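PDB 6IWF: ferric iron-binding protein HitA from Pseudomonas aeruginosa PAO1, which binds ferric iron as a solute-binding protein, probably delivering it for import, and is involved in gallium internalization. Local coordinates for residues T6-Q11 with G39-Q44; I17-A22 with K255-Q260; A75-E80 with E240-V245; T100-V105 with L192-Y197. All coordinates share one frame; numbering follows the deposited sequence.

Interaction 1. Residues T6-Q11 with G39-Q44; sequences TLYNGQ and GQLASQ
L41 and Y8 meet where helix 38-48, the connection of a beta-alpha-beta crossover from strand 30-35 to strand 56-59, passes over the intervening strand 4-9. The strand 6-9 and helix 39-44 axes approach to 9.0 Å and run at 134°, and the contact from the helix side is made by L41 and Q44, one turn apart. The leucine splits its branches between two targets. CD1 lies on the peptide that joins N9 to G10, with L41 CD1 to G10 N at 3.3 Å, whereas CD2 turns to the tyrosine and comes within 3.8 Å of Y8 CD2. The CB of Y8 points toward the helix, and chi1 of -83° sets CG anti to the carbonyl carbon. The extended Q44 side chain crosses the tyrosine at about a right angle. Q44 NE2 and Y8 OH are 3.1 Å apart, yet the angle is poor and no hydrogen bond joins them. Each instead binds a different oxygen of E48, Y8 OH to OE1 and Q44 NE2 to OE2, while Q44 OE1 takes the NE of R34. The worked lesson is one of division of labour: apolar branches seat the helix on the strand, E48 and R34 together hold the Q44 amide, and E48 also binds the buried phenol. The close Y8 OH to Q44 NE2 pair is thus a by-product of a shared partner.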
loop_
_atom_site.group_PDB
_atom_site.type_symbol
_atom_site.label_atom_id
_atom_site.label_comp_id
_atom_site.label_asym_id
_atom_site.label_seq_id
_atom_site.Cartn_x
_atom_site.Cartn_y
_atom_site.Cartn_z
ATOM N N THR A 6 -10.850 1.753 -19.597
ATOM C CA THR A 6 -11.476 1.400 -18.328
ATOM C C THR A 6 -10.369 1.141 -17.314
ATOM O O THR A 6 -9.500 0.297 -17.552
ATOM C CB THR A 6 -12.376 0.173 -18.470
ATOM O OG1 THR A 6 -13.400 0.429 -19.447
ATOM C CG2 THR A 6 -13.033 -0.153 -17.135
ATOM N N LEU A 7 -10.378 1.903 -16.218
ATOM C CA LEU A 7 -9.422 1.762 -15.130
ATOM C C LEU A 7 -10.123 1.092 -13.960
ATOM O O LEU A 7 -11.093 1.636 -13.428
ATOM C CB LEU A 7 -8.865 3.121 -14.699
ATOM C CG LEU A 7 -7.994 3.121 -13.435
ATOM C CD1 LEU A 7 -6.725 2.304 -13.706
ATOM C CD2 LEU A 7 -7.649 4.549 -12.981
ATOM N N TYR A 8 -9.633 -0.078 -13.565
ATOM C CA TYR A 8 -10.044 -0.714 -12.315
ATOM C C TYR A 8 -9.155 -0.150 -11.216
ATOM O O TYR A 8 -7.953 -0.437 -11.184
ATOM C CB TYR A 8 -9.910 -2.236 -12.401
ATOM C CG TYR A 8 -11.083 -2.938 -13.064
ATOM C CD1 TYR A 8 -11.922 -2.260 -13.945
ATOM C CD2 TYR A 8 -11.347 -4.278 -12.810
ATOM C CE1 TYR A 8 -12.986 -2.900 -14.552
ATOM C CE2 TYR A 8 -12.418 -4.926 -13.418
ATOM C CZ TYR A 8 -13.225 -4.230 -14.289
ATOM O OH TYR A 8 -14.285 -4.859 -14.899
ATOM N N ASN A 9 -9.735 0.658 -10.312
ATOM C CA ASN A 9 -8.947 1.415 -9.341
ATOM C C ASN A 9 -9.169 0.874 -7.935
ATOM O O ASN A 9 -10.197 1.154 -7.304
ATOM C CB ASN A 9 -9.269 2.910 -9.375
ATOM C CG ASN A 9 -8.491 3.668 -8.321
ATOM O OD1 ASN A 9 -7.358 3.305 -8.015
ATOM N ND2 ASN A 9 -9.106 4.698 -7.725
ATOM N N GLY A 10 -8.175 0.128 -7.447
ATOM C CA GLY A 10 -8.075 -0.282 -6.060
ATOM C C GLY A 10 -7.355 0.697 -5.160
ATOM O O GLY A 10 -7.395 0.540 -3.936
ATOM N N GLN A 11 -6.685 1.697 -5.731
ATOM C CA GLN A 11 -6.107 2.769 -4.934
ATOM C C GLN A 11 -7.210 3.718 -4.472
ATOM O O GLN A 11 -8.380 3.562 -4.814
ATOM C CB GLN A 11 -5.049 3.539 -5.722
ATOM C CG GLN A 11 -3.621 3.318 -5.260
ATOM C CD GLN A 11 -3.308 4.003 -3.938
ATOM O OE1 GLN A 11 -4.204 4.341 -3.163
ATOM N NE2 GLN A 11 -2.032 4.202 -3.676
ATOM N N GLY A 39 -8.628 -6.789 -3.794
ATOM C CA GLY A 39 -8.997 -8.185 -3.979
ATOM C C GLY A 39 -10.303 -8.360 -4.733
ATOM O O GLY A 39 -10.432 -9.266 -5.563
ATOM N N GLN A 40 -11.287 -7.501 -4.453
ATOM C CA GLN A 40 -12.544 -7.553 -5.189
ATOM C C GLN A 40 -12.300 -7.331 -6.676
ATOM O O GLN A 40 -12.850 -8.047 -7.522
ATOM C CB GLN A 40 -13.515 -6.512 -4.621
ATOM C CG GLN A 40 -14.677 -6.135 -5.519
ATOM C CD GLN A 40 -15.207 -4.725 -5.239
ATOM O OE1 GLN A 40 -15.027 -4.175 -4.144
ATOM N NE2 GLN A 40 -15.856 -4.133 -6.240
ATOM N N LEU A 41 -11.435 -6.370 -7.010
ATOM C CA LEU A 41 -11.158 -6.099 -8.418
ATOM C C LEU A 41 -10.370 -7.236 -9.056
ATOM O O LEU A 41 -10.663 -7.636 -10.189
ATOM C CB LEU A 41 -10.413 -4.776 -8.562
ATOM C CG LEU A 41 -11.256 -3.551 -8.198
ATOM C CD1 LEU A 41 -10.345 -2.336 -8.106
ATOM C CD2 LEU A 41 -12.340 -3.345 -9.235
ATOM N N ALA A 42 -9.372 -7.775 -8.347
ATOM C CA ALA A 42 -8.617 -8.900 -8.899
ATOM C C ALA A 42 -9.519 -10.119 -9.087
ATOM O O ALA A 42 -9.409 -10.833 -10.092
ATOM C CB ALA A 42 -7.425 -9.227 -8.002
ATOM N N SER A 43 -10.438 -10.355 -8.144
ATOM C CA SER A 43 -11.385 -11.456 -8.308
ATOM C C SER A 43 -12.343 -11.202 -9.461
ATOM O O SER A 43 -12.681 -12.129 -10.201
ATOM C CB SER A 43 -12.169 -11.689 -7.020
ATOM O OG SER A 43 -11.297 -12.158 -6.011
ATOM N N GLN A 44 -12.792 -9.958 -9.630
ATOM C CA GLN A 44 -13.663 -9.642 -10.755
ATOM C C GLN A 44 -12.953 -9.899 -12.074
ATOM O O GLN A 44 -13.517 -10.513 -12.987
ATOM C CB GLN A 44 -14.127 -8.193 -10.671
ATOM C CG GLN A 44 -15.156 -7.809 -11.734
ATOM C CD GLN A 44 -15.634 -6.375 -11.585
ATOM O OE1 GLN A 44 -15.484 -5.767 -10.518
ATOM N NE2 GLN A 44 -16.205 -5.821 -12.655
#

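Interaction 2. Residues I17-A22 with K255-Q260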
loop_
_atom_site.group_PDB
_atom_site.type_symbol
_atom_site.label_atom_id
_atom_site.label_comp_id
_atom_site.label_asym_id
_atom_site.label_seq_id
_atom_site.Cartn_x
_atom_site.Cartn_y
_atom_site.Cartn_z
ATOM N N ILE A 17 -9.036 9.294 -9.565
ATOM C CA ILE A 17 -9.660 10.398 -10.288
ATOM C C ILE A 17 -8.600 11.362 -10.806
ATOM O O ILE A 17 -8.660 11.814 -11.959
ATOM C CB ILE A 17 -10.686 11.104 -9.383
ATOM C CG1 ILE A 17 -11.922 10.218 -9.207
ATOM C CG2 ILE A 17 -11.077 12.451 -9.971
ATOM C CD1 ILE A 17 -12.712 10.521 -7.948
ATOM N N ALA A 18 -7.609 11.685 -9.968
ATOM C CA ALA A 18 -6.610 12.680 -10.346
ATOM C C ALA A 18 -5.781 12.217 -11.538
ATOM O O ALA A 18 -5.561 12.980 -12.490
ATOM C CB ALA A 18 -5.710 13.006 -9.150
ATOM N N ILE A 19 -5.298 10.969 -11.503
ATOM C CA ILE A 19 -4.464 10.503 -12.601
ATOM C C ILE A 19 -5.309 10.295 -13.855
ATOM O O ILE A 19 -4.842 10.552 -14.969
ATOM C CB ILE A 19 -3.679 9.231 -12.191
ATOM C CG1 ILE A 19 -2.672 8.840 -13.272
ATOM C CG2 ILE A 19 -4.612 8.061 -11.875
ATOM C CD1 ILE A 19 -1.629 9.901 -13.542
ATOM N N ALA A 20 -6.566 9.859 -13.702
ATOM C CA ALA A 20 -7.437 9.717 -14.865
ATOM C C ALA A 20 -7.687 11.068 -15.517
ATOM O O ALA A 20 -7.707 11.178 -16.748
ATOM C CB ALA A 20 -8.769 9.066 -14.472
ATOM N N LYS A 21 -7.862 12.109 -14.701
ATOM C CA LYS A 21 -8.082 13.449 -15.240
ATOM C C LYS A 21 -6.847 13.948 -15.977
ATOM O O LYS A 21 -6.947 14.480 -17.089
ATOM C CB LYS A 21 -8.460 14.412 -14.112
ATOM C CG LYS A 21 -8.856 15.817 -14.590
ATOM C CD LYS A 21 -9.794 15.756 -15.794
ATOM C CE LYS A 21 -10.738 16.957 -15.839
ATOM N NZ LYS A 21 -11.226 17.247 -17.224
ATOM N N ALA A 22 -5.667 13.773 -15.373
ATOM C CA ALA A 22 -4.436 14.240 -16.003
ATOM C C ALA A 22 -4.196 13.552 -17.344
ATOM O O ALA A 22 -3.816 14.205 -18.322
ATOM C CB ALA A 22 -3.245 14.027 -15.067
ATOM N N LYS A 255 3.339 13.438 -10.189
ATOM C CA LYS A 255 2.939 14.603 -9.406
ATOM C C LYS A 255 1.436 14.608 -9.154
ATOM O O LYS A 255 0.994 14.912 -8.043
ATOM C CB LYS A 255 3.392 15.887 -10.103
ATOM C CG LYS A 255 4.897 16.062 -10.089
ATOM C CD LYS A 255 5.321 17.519 -10.215
ATOM C CE LYS A 255 6.673 17.743 -9.552
ATOM N NZ LYS A 255 6.586 17.581 -8.069
ATOM N N ALA A 256 0.635 14.236 -10.161
ATOM C CA ALA A 256 -0.807 14.140 -9.960
ATOM C C ALA A 256 -1.143 13.124 -8.878
ATOM O O ALA A 256 -1.993 13.374 -8.012
ATOM C CB ALA A 256 -1.494 13.762 -11.275
ATOM N N ILE A 257 -0.483 11.965 -8.913
ATOM C CA ILE A 257 -0.740 10.929 -7.918
ATOM C C ILE A 257 -0.322 11.406 -6.532
ATOM O O ILE A 257 -1.076 11.274 -5.560
ATOM C CB ILE A 257 -0.023 9.628 -8.320
ATOM C CG1 ILE A 257 -0.710 9.010 -9.550
ATOM C CG2 ILE A 257 0.010 8.640 -7.170
ATOM C CD1 ILE A 257 0.123 7.947 -10.239
ATOM N N LEU A 258 0.877 11.989 -6.428
ATOM C CA LEU A 258 1.395 12.427 -5.136
ATOM C C LEU A 258 0.619 13.610 -4.568
ATOM O O LEU A 258 0.654 13.831 -3.352
ATOM C CB LEU A 258 2.880 12.762 -5.264
ATOM C CG LEU A 258 3.696 11.492 -5.554
ATOM C CD1 LEU A 258 5.179 11.808 -5.735
ATOM C CD2 LEU A 258 3.474 10.467 -4.449
ATOM N N SER A 259 -0.119 14.346 -5.405
ATOM C CA SER A 259 -0.955 15.427 -4.897
ATOM C C SER A 259 -2.105 14.913 -4.037
ATOM O O SER A 259 -2.679 15.689 -3.262
ATOM C CB SER A 259 -1.495 16.265 -6.064
ATOM O OG SER A 259 -2.424 15.521 -6.852
ATOM N N GLN A 260 -2.454 13.625 -4.151
ATOM C CA GLN A 260 -3.546 13.040 -3.389
ATOM C C GLN A 260 -3.109 12.094 -2.276
ATOM O O GLN A 260 -3.916 11.797 -1.389
ATOM C CB GLN A 260 -4.492 12.286 -4.328
ATOM C CG GLN A 260 -5.088 13.173 -5.401
ATOM C CD GLN A 260 -5.864 14.333 -4.812
ATOM O OE1 GLN A 260 -6.629 14.166 -3.855
ATOM N NE2 GLN A 260 -5.666 15.519 -5.371
#
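A18 and A22 of helix 13-27 face A256 of helix 251-258, and the small side chains let the backbones draw close, I19 CA to A256 CA measuring 5.8 Å. The methyl of A22 meets the methyl of A256, CB to CB 4.2 Å. One turn earlier, the methyl of A18 lies near the backbone oxygen of A256 and touches the aliphatic part of Q260, with A18 CB to Q260 CG at 3.8 Å. Chi1 of -59° sets this Q260 CG anti to the carbonyl carbon; the bend at chi2 then turns CD out of an extended course. Larger groups border the alanines on the buried side. In I19, chi1 of -173° sends CG1 anti to the backbone N and leaves CG2 in the crowded position between N and the carbonyl carbon. I257 adopts the other choice, its CG1 beside the backbone N, and this brings I257 CG1 to 4.0 Å from I19 CB. The same I257 CG1 also rests near I19 CD1, the two branched chains crossing obliquely. F247 and M248 continue the packing around I19, while I99 and T100 lie against I257. No hydrogen bond crosses between the segments. The arrangement is that of an alanine-lined helix-helix interface; here it fastens the helix of the first beta-alpha-beta unit of this solute-binding fold to a late helix of the chain, with Q260 about 7 Å from the iron ligand H12 between side chains.

Interaction 3. Residues A75-E80 with E240-V245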
loop_
_atom_site.group_PDB
_atom_site.type_symbol
_atom_site.label_atom_id
_atom_site.label_comp_id
_atom_site.label_asym_id
_atom_site.label_seq_id
_atom_site.Cartn_x
_atom_site.Cartn_y
_atom_site.Cartn_z
ATOM N N ALA A 75 -0.396 -8.061 -19.224
ATOM C CA ALA A 75 0.449 -7.882 -20.400
ATOM C C ALA A 75 1.852 -7.445 -19.995
ATOM O O ALA A 75 2.024 -6.651 -19.068
ATOM C CB ALA A 75 -0.165 -6.836 -21.333
ATOM N N LYS A 76 2.858 -7.947 -20.711
ATOM C CA LYS A 76 4.211 -7.441 -20.510
ATOM C C LYS A 76 4.242 -5.942 -20.807
ATOM O O LYS A 76 3.653 -5.471 -21.783
ATOM C CB LYS A 76 5.197 -8.216 -21.400
ATOM C CG LYS A 76 6.397 -7.417 -21.929
ATOM C CD LYS A 76 7.429 -7.063 -20.856
ATOM C CE LYS A 76 8.805 -6.814 -21.487
ATOM N NZ LYS A 76 9.006 -5.403 -21.941
ATOM N N LEU A 77 4.899 -5.182 -19.936
ATOM C CA LEU A 77 4.992 -3.739 -20.113
ATOM C C LEU A 77 6.122 -3.376 -21.073
ATOM O O LEU A 77 7.144 -4.060 -21.153
ATOM C CB LEU A 77 5.223 -3.052 -18.769
ATOM C CG LEU A 77 4.034 -3.080 -17.808
ATOM C CD1 LEU A 77 4.491 -2.644 -16.413
ATOM C CD2 LEU A 77 2.904 -2.193 -18.317
ATOM N N GLU A 78 5.940 -2.269 -21.787
ATOM C CA GLU A 78 6.970 -1.824 -22.715
ATOM C C GLU A 78 8.282 -1.568 -21.972
ATOM O O GLU A 78 8.276 -1.039 -20.851
ATOM C CB GLU A 78 6.507 -0.570 -23.456
ATOM C CG GLU A 78 5.456 -0.887 -24.511
ATOM C CD GLU A 78 4.892 0.345 -25.184
ATOM O OE1 GLU A 78 4.288 0.202 -26.266
ATOM O OE2 GLU A 78 5.051 1.457 -24.639
ATOM N N PRO A 79 9.422 -1.957 -22.550
ATOM C CA PRO A 79 10.704 -1.749 -21.859
ATOM C C PRO A 79 10.963 -0.304 -21.483
ATOM O O PRO A 79 11.590 -0.051 -20.444
ATOM C CB PRO A 79 11.736 -2.266 -22.875
ATOM C CG PRO A 79 11.009 -2.313 -24.192
ATOM C CD PRO A 79 9.592 -2.620 -23.854
ATOM N N GLU A 80 10.494 0.654 -22.290
ATOM C CA GLU A 80 10.611 2.059 -21.910
ATOM C C GLU A 80 9.913 2.332 -20.583
ATOM O O GLU A 80 10.404 3.113 -19.760
ATOM C CB GLU A 80 10.028 2.956 -23.001
ATOM C CG GLU A 80 10.773 2.901 -24.321
ATOM C CD GLU A 80 10.245 1.826 -25.268
ATOM O OE1 GLU A 80 10.557 1.909 -26.477
ATOM O OE2 GLU A 80 9.533 0.895 -24.820
ATOM N N GLU A 240 -3.026 2.102 -26.035
ATOM C CA GLU A 240 -3.486 3.174 -25.158
ATOM C C GLU A 240 -3.298 2.807 -23.692
ATOM O O GLU A 240 -2.945 3.660 -22.863
ATOM C CB GLU A 240 -4.950 3.467 -25.458
ATOM C CG GLU A 240 -5.213 3.897 -26.909
ATOM C CD GLU A 240 -5.554 2.748 -27.872
ATOM O OE1 GLU A 240 -5.040 1.612 -27.717
ATOM O OE2 GLU A 240 -6.342 3.000 -28.820
ATOM N N ALA A 241 -3.525 1.535 -23.359
ATOM C CA ALA A 241 -3.311 1.088 -21.985
ATOM C C ALA A 241 -1.843 1.191 -21.594
ATOM O O ALA A 241 -1.517 1.637 -20.486
ATOM C CB ALA A 241 -3.815 -0.347 -21.829
ATOM N N GLN A 242 -0.937 0.771 -22.487
ATOM C CA GLN A 242 0.486 0.936 -22.214
ATOM C C GLN A 242 0.837 2.406 -22.044
ATOM O O GLN A 242 1.648 2.766 -21.185
ATOM C CB GLN A 242 1.325 0.323 -23.333
ATOM C CG GLN A 242 1.162 -1.184 -23.477
ATOM C CD GLN A 242 2.084 -1.982 -22.561
ATOM O OE1 GLN A 242 3.028 -1.448 -21.965
ATOM N NE2 GLN A 242 1.816 -3.272 -22.460
ATOM N N GLN A 243 0.233 3.267 -22.859
ATOM C CA GLN A 243 0.459 4.702 -22.720
ATOM C C GLN A 243 0.025 5.196 -21.347
ATOM O O GLN A 243 0.693 6.047 -20.738
ATOM C CB GLN A 243 -0.310 5.434 -23.817
ATOM C CG GLN A 243 -0.063 6.902 -23.915
ATOM C CD GLN A 243 -0.739 7.477 -25.142
ATOM O OE1 GLN A 243 -1.071 6.742 -26.073
ATOM N NE2 GLN A 243 -0.962 8.790 -25.144
ATOM N N PHE A 244 -1.107 4.691 -20.856
ATOM C CA PHE A 244 -1.614 5.123 -19.560
ATOM C C PHE A 244 -0.652 4.755 -18.432
ATOM O O PHE A 244 -0.347 5.590 -17.572
ATOM C CB PHE A 244 -2.995 4.521 -19.306
ATOM C CG PHE A 244 -3.625 5.009 -18.047
ATOM C CD1 PHE A 244 -3.377 4.371 -16.828
ATOM C CD2 PHE A 244 -4.433 6.137 -18.058
ATOM C CE1 PHE A 244 -3.943 4.848 -15.651
ATOM C CE2 PHE A 244 -5.004 6.612 -16.887
ATOM C CZ PHE A 244 -4.764 5.962 -15.685
ATOM N N VAL A 245 -0.181 3.505 -18.405
ATOM C CA VAL A 245 0.709 3.093 -17.318
ATOM C C VAL A 245 2.025 3.859 -17.397
ATOM O O VAL A 245 2.564 4.302 -16.377
ATOM C CB VAL A 245 0.934 1.569 -17.324
ATOM C CG1 VAL A 245 1.987 1.201 -16.296
ATOM C CG2 VAL A 245 -0.360 0.857 -16.977
#
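Q242 projects from helix 238-248 to the extended loop that leads into helix 79-82, and its amide bonds the O and N-H on either side of L77, as the N-H and C=O of one residue do in parallel strand pairing. The contact belongs to the periphery of the solute-binding fold, away from the iron site, and E78 occupies the N-cap position of the short helix. Tracing the glutamine outward explains the grip. Its CB lies beside the E78 carboxylate, Q242 CB to E78 CD being 4.0 Å, and the planes of carboxylate and amide are 28° apart. Chi1 of -64° puts CG anti to the carbonyl carbon, and chi2 of -86° then bends CD out of an extended path. CD is about equally far from K76 O and E78 N, and carries the two atoms that bond them. OE1 accepts the backbone N-H of E78 at 3.0 Å from Q242 OE1 to E78 N, the donor rising above the carbonyl plane; the methylene of E78 also approaches this oxygen, CG to Q242 OE1 3.6 Å. NE2 donates to the other side of L77, with Q242 NE2 to K76 O at 2.9 Å. These two bonds hold the amide against rotation and support the assignment of OE1 and NE2, since one partner is a backbone N-H and the other a backbone O. Beside this contact, V231 of strand 224-231 packs on A75, L77 and V245. The L77 and V245 side chains cross at about a right angle, and L77 CD2 lies 3.7 Å from Q242 OE1 and 4.1 Å from V245 CG1.

Interaction 4. Residues T100-V105 with L192-Y197; sequences TARTRV and LINNYY
R104 and V105 pair with N194 and I193 in an antiparallel contact, buried about 7 Å from the centre of the molecule, joining the long strand 97-108 to strand 190-194 just before the iron-binding tyrosines Y196 and Y197. V105 and I193 form the hydrogen-bonded pair, V105 N to I193 O at 2.9 Å, with a weak return bond; R104 and N194 form the non-hydrogen-bonded pair. Beyond the strand end N195 prolongs the pattern. Its backbone N reaches T103 O at 2.9 Å. Chi1 of 70° sets N195 CG between its backbone N and carbonyl carbon, and from there OD1 accepts T103 N at 3.1 Å in an almost straight bond of 176°, the donor standing above the amide plane. N195 ND2 goes to A262 O. N194 spreads its amide between two arginines: OD1, to which a water donates, nears R104 CD at 3.1 Å, and ND2 nears R102 CD at 3.4 Å. A second water joins R104 NH2 to L192 O. The R102 guanidinium stands nearly perpendicular to the Y196 ring, whose edge meets R102 CD. Iron is absent from this model, and Y196 OH bonds another iron ligand, E60. The nearby R102 charge, already paired with E263, could at most influence the phenol modestly, while the N195 bonds to T103 probably help fix the backbone just ahead of Y196.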
loop_
_atom_site.group_PDB
_atom_site.type_symbol
_atom_site.label_atom_id
_atom_site.label_comp_id
_atom_site.label_asym_id
_atom_site.label_seq_id
_atom_site.Cartn_x
_atom_site.Cartn_y
_atom_site.Cartn_z
ATOM N N THR A 100 3.901 3.978 -6.492
ATOM C CA THR A 100 4.361 4.673 -5.296
ATOM C C THR A 100 4.735 3.639 -4.249
ATOM O O THR A 100 4.350 2.475 -4.337
ATOM C CB THR A 100 3.305 5.605 -4.686
ATOM O OG1 THR A 100 2.203 4.827 -4.203
ATOM C CG2 THR A 100 2.814 6.660 -5.703
ATOM N N ALA A 101 5.501 4.080 -3.255
ATOM C CA ALA A 101 5.815 3.265 -2.089
ATOM C C ALA A 101 5.362 3.996 -0.833
ATOM O O ALA A 101 5.279 5.223 -0.804
ATOM C CB ALA A 101 7.325 2.952 -1.983
ATOM N N ARG A 102 5.041 3.230 0.203
ATOM C CA ARG A 102 4.633 3.794 1.483
ATOM C C ARG A 102 5.334 3.014 2.582
ATOM O O ARG A 102 5.902 1.946 2.337
ATOM C CB ARG A 102 3.132 3.671 1.692
ATOM C CG ARG A 102 2.836 2.222 1.948
ATOM C CD ARG A 102 1.581 1.743 1.380
ATOM N NE ARG A 102 1.446 2.009 -0.041
ATOM C CZ ARG A 102 0.274 1.909 -0.649
ATOM N NH1 ARG A 102 0.161 2.158 -1.934
ATOM N NH2 ARG A 102 -0.793 1.558 0.064
ATOM N N THR A 103 5.228 3.501 3.817
ATOM C CA THR A 103 5.891 2.823 4.926
ATOM C C THR A 103 4.952 2.675 6.113
ATOM O O THR A 103 4.137 3.561 6.395
ATOM C CB THR A 103 7.190 3.573 5.355
ATOM O OG1 THR A 103 7.859 2.836 6.392
ATOM C CG2 THR A 103 6.914 4.996 5.843
ATOM N N ARG A 104 5.078 1.552 6.813
ATOM C CA ARG A 104 4.380 1.396 8.079
ATOM C C ARG A 104 5.012 2.299 9.128
ATOM O O ARG A 104 6.225 2.544 9.122
ATOM C CB ARG A 104 4.423 -0.065 8.546
ATOM C CG ARG A 104 3.879 -1.054 7.510
ATOM C CD ARG A 104 2.392 -1.013 7.457
ATOM N NE ARG A 104 1.769 -1.484 8.696
ATOM C CZ ARG A 104 0.453 -1.451 8.876
ATOM N NH1 ARG A 104 -0.321 -0.985 7.899
ATOM N NH2 ARG A 104 -0.088 -1.882 10.000
ATOM N N VAL A 105 4.176 2.807 10.024
ATOM C CA VAL A 105 4.605 3.678 11.112
ATOM C C VAL A 105 3.820 3.308 12.362
ATOM O O VAL A 105 2.915 2.466 12.330
ATOM C CB VAL A 105 4.407 5.171 10.777
ATOM C CG1 VAL A 105 5.240 5.554 9.568
ATOM C CG2 VAL A 105 2.931 5.474 10.534
ATOM N N LEU A 192 -1.070 1.195 14.645
ATOM C CA LEU A 192 -0.244 0.686 13.556
ATOM C C LEU A 192 -0.933 1.017 12.240
ATOM O O LEU A 192 -2.040 0.535 11.990
ATOM C CB LEU A 192 -0.080 -0.825 13.703
ATOM C CG LEU A 192 0.625 -1.312 14.969
ATOM C CD1 LEU A 192 0.545 -2.817 15.051
ATOM C CD2 LEU A 192 2.091 -0.846 14.934
ATOM N N ILE A 193 -0.297 1.847 11.406
ATOM C CA ILE A 193 -0.907 2.349 10.174
ATOM C C ILE A 193 0.186 2.653 9.159
ATOM O O ILE A 193 1.368 2.701 9.483
ATOM C CB ILE A 193 -1.739 3.639 10.392
ATOM C CG1 ILE A 193 -0.858 4.728 11.015
ATOM C CG2 ILE A 193 -2.988 3.381 11.215
ATOM C CD1 ILE A 193 -1.365 6.133 10.746
ATOM N N ASN A 194 -0.216 2.852 7.906
ATOM C CA ASN A 194 0.700 3.389 6.915
ATOM C C ASN A 194 0.834 4.897 7.082
ATOM O O ASN A 194 -0.081 5.579 7.561
ATOM C CB ASN A 194 0.208 3.058 5.513
ATOM C CG ASN A 194 0.687 1.700 5.045
ATOM O OD1 ASN A 194 1.773 1.242 5.430
ATOM N ND2 ASN A 194 -0.102 1.059 4.198
ATOM N N ASN A 195 1.982 5.420 6.648
ATOM C CA ASN A 195 2.321 6.803 6.977
ATOM C C ASN A 195 1.320 7.797 6.406
ATOM O O ASN A 195 1.080 8.848 7.013
ATOM C CB ASN A 195 3.727 7.120 6.457
ATOM C CG ASN A 195 3.773 7.193 4.951
ATOM O OD1 ASN A 195 3.656 6.177 4.259
ATOM N ND2 ASN A 195 3.922 8.407 4.424
ATOM N N TYR A 196 0.722 7.494 5.246
ATOM C CA TYR A 196 0.031 8.560 4.525
ATOM C C TYR A 196 -1.284 8.969 5.187
ATOM O O TYR A 196 -1.777 10.068 4.904
ATOM C CB TYR A 196 -0.190 8.152 3.060
ATOM C CG TYR A 196 -0.943 6.868 2.872
ATOM C CD1 TYR A 196 -2.326 6.834 3.014
ATOM C CD2 TYR A 196 -0.286 5.691 2.539
ATOM C CE1 TYR A 196 -3.035 5.658 2.838
ATOM C CE2 TYR A 196 -0.996 4.502 2.362
ATOM C CZ TYR A 196 -2.371 4.500 2.519
ATOM O OH TYR A 196 -3.099 3.335 2.349
ATOM N N TYR A 197 -1.844 8.138 6.081
ATOM C CA TYR A 197 -3.092 8.514 6.755
ATOM C C TYR A 197 -2.894 9.721 7.658
ATOM O O TYR A 197 -3.792 10.563 7.790
ATOM C CB TYR A 197 -3.631 7.348 7.579
ATOM C CG TYR A 197 -4.156 6.218 6.740
ATOM C CD1 TYR A 197 -5.418 6.292 6.156
ATOM C CD2 TYR A 197 -3.394 5.068 6.537
ATOM C CE1 TYR A 197 -5.902 5.257 5.377
ATOM C CE2 TYR A 197 -3.875 4.033 5.762
ATOM C CZ TYR A 197 -5.126 4.135 5.185
ATOM O OH TYR A 197 -5.613 3.102 4.418
HETATM O O HOH W 1 3.899 -0.155 3.963
HETATM O O HOH W 2 -3.107 -1.660 11.102
#

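Overall arrangement
Burial alone does not set the chemistry of these contacts. Interactions 1 and 4 are buried and reach the same sheet, but one lays a helix on a strand and the other pairs strand with strand through backbone bonds; they meet where Q11 approaches R102. Interactions 2 and 3 are partly buried. Interaction 2 is apolar across its helices, whereas interaction 3 depends on a side-chain amide gripping a loop. Their second segments lie on consecutive helices, 238-248 and 251-258. F244 of the former touches both L7 of interaction 1 and I19 of interaction 2, and T100 of interaction 4 packs on I257. Interactions 3 and 4, with centres about 27 Å apart, do not touch.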